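Local coordinates for sugar fermentation stimulation protein homolog (Pyrococcus furiosus, PDB 4DA2) that probably binds DNA, joining an OB-fold domain to a nuclease-like PD-(D/E)xK domain that holds calcium ions in this crystal, at residues G74-I78 / H214-S218; I175-P179 / L211-M215. The protein carries 1 engineered substitution. All coordinates share one frame; numbering follows the deposited sequence.

Both contacts use strand 207-215 and share His214 and Met215, but they lie at different depths. Contact 2 is fully buried in the PD-(D/E)xK domain, where the strand pairs in parallel with strand 169-176 through the backbone N and O of Gly176 and through aliphatic side chains. Contact 1 is partly exposed: the end of the same strand meets strand 75-78 of the OB domain in a single antiparallel bridge, with an apolar cluster on one flank and a lysine, histidine and glutamate on the other. The two are about 9 Å apart between centres and touch directly, Ile78 N lying 2.9 Å from Ala177 O, probably a hydrogen bond, and Lys75 CB packing on Pro179 CB.

Contact 1 of 2, residues G74-I78 / H214-S218; sequences GKIAI and HMELS
Ile76 sits across from Met215 as an antiparallel hydrogen-bonded pair: Ile76 N gives a bent bond to Met215 O (2.8 Å), and Met215 N returns a nearly straight one to Ile76 O (3.1 Å, 171° at the hydrogen). Ile76 spreads its branches over the partner segment, CG2 against the methyl Met215 CE (3.8 Å) and CG1 against Leu217 CD2 (3.9 Å). The Met215 chain runs out extended (chi1 -177°) and bends only at its last torsion, which brings CE back to Ile76, while Met215 CB receives Ile78 CD1. On the other flank Lys75 runs alongside Glu216, its CE 3.3 Å from Glu216 OE2; the ammonium is not in contact, NZ standing 4.7 Å from Glu216 OE1. The carboxylate is engaged by His214 instead, NE2 to OE2 at 2.7 Å, in the ring plane but from above the carboxylate plane. A glutamine in place of Glu216 would remove the negative charge beside the Lys75 chain and would probably leave His214 NE2 with a weaker acceptor. The OB domain thus docks through two backbone bonds and an apolar cluster, while buried His214 has both ring nitrogens held, by Glu216 and Arg224, which probably fixes its rotation.

Contact 2 of 2, residues I175-P179 / L211-M215; sequences IGALP and LGLHM
The His214 imidazole is approached obliquely by the Pro179 ring, which meets the histidine at its root: Pro179 CB lies 4.1 Å from His214 CB, and Pro179 N is nearer still. With CG set between the backbone N and the carbonyl carbon (chi1 68°), the imidazole is carried away from the 175-179 segment, leaving CB to meet the proline; its NE2 is held by Glu216. Earlier along both segments the strands run parallel, Ile175 beside Leu211 and Gly176 beside Gly212. Gly176 N donates to Leu211 O (2.7 Å), nearly in line with the carbonyl, and Leu213 N reaches Gly176 O (3.0 Å) from well above the carbonyl plane. The same oxygen also takes a CA-H...O contact from Gly212. Gly176 centres an inverse gamma turn, in which Ala177 N bonds weakly back to Ile175 O. The turn brings Ala177 CA to 3.1 Å from Leu213 O, a second CA-H...O contact. Ile175 and Leu211 lie side by side, pointing the same way, and their CD1 methyls meet at 3.9 Å; Ile175 CG2 crosses to Leu213 CD1 at 4.1 Å. Helix 81-93 packs on these aliphatic chains, Ile91 against Leu211 and Ala87 against Leu213. The pairing belongs to the central mixed sheet of the PD-(D/E)xK domain, and the Ile175 side chain is about 8 Å from a bound calcium ion. After Gly176 the regular pairing stops, and Leu213 O comes within 3.2 Å of another acceptor, Leu178 O; weak bonds from the Arg224 guanidinium to both oxygens probably ease this crowding of carbonyls.

Contact 1 of 2, residues G74-I78 / H214-S218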
# COMPACT_ATOMS: atom_id res chain seq x y z
N GLY A 74 -13.35 4.22 -13.30
CA GLY A 74 -14.39 5.06 -12.75
C GLY A 74 -14.22 5.37 -11.27
O GLY A 74 -14.95 6.19 -10.71
N LYS A 75 -13.24 4.73 -10.65
CA LYS A 75 -12.96 4.96 -9.24
C LYS A 75 -11.53 5.52 -9.20
O LYS A 75 -11.01 5.99 -10.24
CB LYS A 75 -13.05 3.63 -8.43
CG LYS A 75 -14.36 2.80 -8.57
CD LYS A 75 -15.51 3.40 -7.78
CE LYS A 75 -16.72 2.44 -7.56
NZ LYS A 75 -17.41 2.03 -8.84
N ILE A 76 -10.88 5.43 -8.04
CA ILE A 76 -9.50 5.89 -7.90
C ILE A 76 -8.60 4.80 -7.30
O ILE A 76 -8.92 4.30 -6.22
CB ILE A 76 -9.43 7.15 -7.04
CG1 ILE A 76 -10.22 8.30 -7.71
CG2 ILE A 76 -7.95 7.56 -6.84
CD1 ILE A 76 -10.57 9.48 -6.77
N ALA A 77 -7.50 4.46 -7.99
CA ALA A 77 -6.47 3.57 -7.43
C ALA A 77 -5.60 4.44 -6.51
O ALA A 77 -5.16 5.51 -6.90
CB ALA A 77 -5.63 3.00 -8.53
N ILE A 78 -5.33 3.97 -5.29
CA ILE A 78 -4.55 4.77 -4.35
C ILE A 78 -3.10 4.32 -4.47
O ILE A 78 -2.74 3.20 -4.05
CB ILE A 78 -5.05 4.62 -2.89
CG1 ILE A 78 -6.52 5.08 -2.77
CG2 ILE A 78 -4.11 5.41 -1.96
CD1 ILE A 78 -7.22 4.75 -1.42
N HIS A 214 -10.26 0.96 -2.49
CA HIS A 214 -10.25 2.01 -3.51
C HIS A 214 -10.78 3.29 -2.89
O HIS A 214 -11.26 3.30 -1.73
CB HIS A 214 -11.04 1.59 -4.77
CG HIS A 214 -12.51 1.48 -4.54
ND1 HIS A 214 -13.13 0.29 -4.21
CD2 HIS A 214 -13.49 2.42 -4.55
CE1 HIS A 214 -14.43 0.49 -4.03
NE2 HIS A 214 -14.67 1.78 -4.24
N MET A 215 -10.69 4.38 -3.64
CA MET A 215 -11.24 5.65 -3.26
C MET A 215 -12.27 6.03 -4.33
O MET A 215 -12.06 5.75 -5.53
CB MET A 215 -10.15 6.70 -3.15
CG MET A 215 -10.65 8.07 -2.67
SD MET A 215 -9.32 9.19 -2.09
CE MET A 215 -8.27 9.34 -3.51
N GLU A 216 -13.40 6.56 -3.88
CA GLU A 216 -14.43 7.06 -4.77
C GLU A 216 -14.08 8.49 -5.12
O GLU A 216 -13.33 9.13 -4.41
CB GLU A 216 -15.78 7.04 -4.07
CG GLU A 216 -16.17 5.66 -3.50
CD GLU A 216 -16.76 4.78 -4.58
OE1 GLU A 216 -17.22 5.36 -5.58
OE2 GLU A 216 -16.76 3.54 -4.43
N LEU A 217 -14.66 8.99 -6.21
CA LEU A 217 -14.42 10.37 -6.64
C LEU A 217 -14.81 11.38 -5.58
O LEU A 217 -14.24 12.47 -5.53
CB LEU A 217 -15.16 10.67 -7.95
CG LEU A 217 -14.90 9.72 -9.12
CD1 LEU A 217 -15.78 10.06 -10.32
CD2 LEU A 217 -13.44 9.70 -9.50
N SER A 218 -15.76 11.00 -4.72
CA SER A 218 -16.15 11.75 -3.54
C SER A 218 -15.06 11.90 -2.45
O SER A 218 -15.20 12.68 -1.52
CB SER A 218 -17.38 11.08 -2.90
OG SER A 218 -17.00 9.83 -2.32

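Contact 2 of 2, residues I175-P179 / L211-M215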
# COMPACT_ATOMS: atom_id res chain seq x y z
N ILE A 175 -1.70 -4.25 0.33
CA ILE A 175 -2.81 -3.32 0.16
C ILE A 175 -3.11 -3.20 -1.33
O ILE A 175 -2.41 -2.47 -2.08
CB ILE A 175 -2.47 -1.93 0.79
CG1 ILE A 175 -2.01 -2.09 2.26
CG2 ILE A 175 -3.68 -1.02 0.69
CD1 ILE A 175 -3.06 -2.73 3.21
N GLY A 176 -4.12 -3.95 -1.76
CA GLY A 176 -4.58 -3.98 -3.16
C GLY A 176 -5.53 -2.82 -3.35
O GLY A 176 -6.76 -2.99 -3.50
N ALA A 177 -4.95 -1.62 -3.32
CA ALA A 177 -5.70 -0.37 -3.43
C ALA A 177 -6.12 -0.02 -4.86
O ALA A 177 -5.99 1.15 -5.29
CB ALA A 177 -4.91 0.80 -2.80
N LEU A 178 -6.61 -1.03 -5.59
CA LEU A 178 -7.15 -0.88 -6.95
C LEU A 178 -8.61 -1.28 -6.88
O LEU A 178 -8.93 -2.24 -6.20
CB LEU A 178 -6.50 -1.92 -7.89
CG LEU A 178 -5.03 -1.83 -8.29
CD1 LEU A 178 -4.69 -3.02 -9.13
CD2 LEU A 178 -4.71 -0.55 -9.03
N PRO A 179 -9.48 -0.58 -7.63
CA PRO A 179 -10.84 -1.10 -7.78
C PRO A 179 -10.81 -2.37 -8.65
O PRO A 179 -9.83 -2.62 -9.38
CB PRO A 179 -11.58 0.04 -8.52
CG PRO A 179 -10.47 0.70 -9.34
CD PRO A 179 -9.25 0.63 -8.44
N LEU A 211 -5.68 -7.05 1.09
CA LEU A 211 -6.93 -6.32 1.25
C LEU A 211 -7.27 -5.52 0.01
O LEU A 211 -6.39 -4.94 -0.60
CB LEU A 211 -6.79 -5.35 2.41
CG LEU A 211 -6.25 -5.90 3.73
CD1 LEU A 211 -6.06 -4.75 4.73
CD2 LEU A 211 -7.21 -6.95 4.30
N GLY A 212 -8.56 -5.50 -0.36
CA GLY A 212 -9.01 -4.69 -1.49
C GLY A 212 -9.52 -3.35 -1.00
O GLY A 212 -10.34 -3.27 -0.08
N LEU A 213 -9.02 -2.27 -1.63
CA LEU A 213 -9.39 -0.92 -1.27
C LEU A 213 -9.46 -0.09 -2.54
O LEU A 213 -8.84 -0.44 -3.54
CB LEU A 213 -8.34 -0.29 -0.35
CG LEU A 213 -8.33 -0.69 1.12
CD1 LEU A 213 -7.60 -2.02 1.35
CD2 LEU A 213 -7.68 0.42 1.91
N HIS A 214 -10.26 0.96 -2.49
CA HIS A 214 -10.25 2.01 -3.51
C HIS A 214 -10.78 3.29 -2.89
O HIS A 214 -11.26 3.30 -1.73
CB HIS A 214 -11.04 1.59 -4.77
CG HIS A 214 -12.51 1.48 -4.54
ND1 HIS A 214 -13.13 0.29 -4.21
CD2 HIS A 214 -13.49 2.42 -4.55
CE1 HIS A 214 -14.43 0.49 -4.03
NE2 HIS A 214 -14.67 1.78 -4.24
N MET A 215 -10.69 4.38 -3.64
CA MET A 215 -11.24 5.65 -3.26
C MET A 215 -12.27 6.03 -4.33
O MET A 215 -12.06 5.75 -5.53
CB MET A 215 -10.15 6.70 -3.15
CG MET A 215 -10.65 8.07 -2.67
SD MET A 215 -9.32 9.19 -2.09
CE MET A 215 -8.27 9.34 -3.51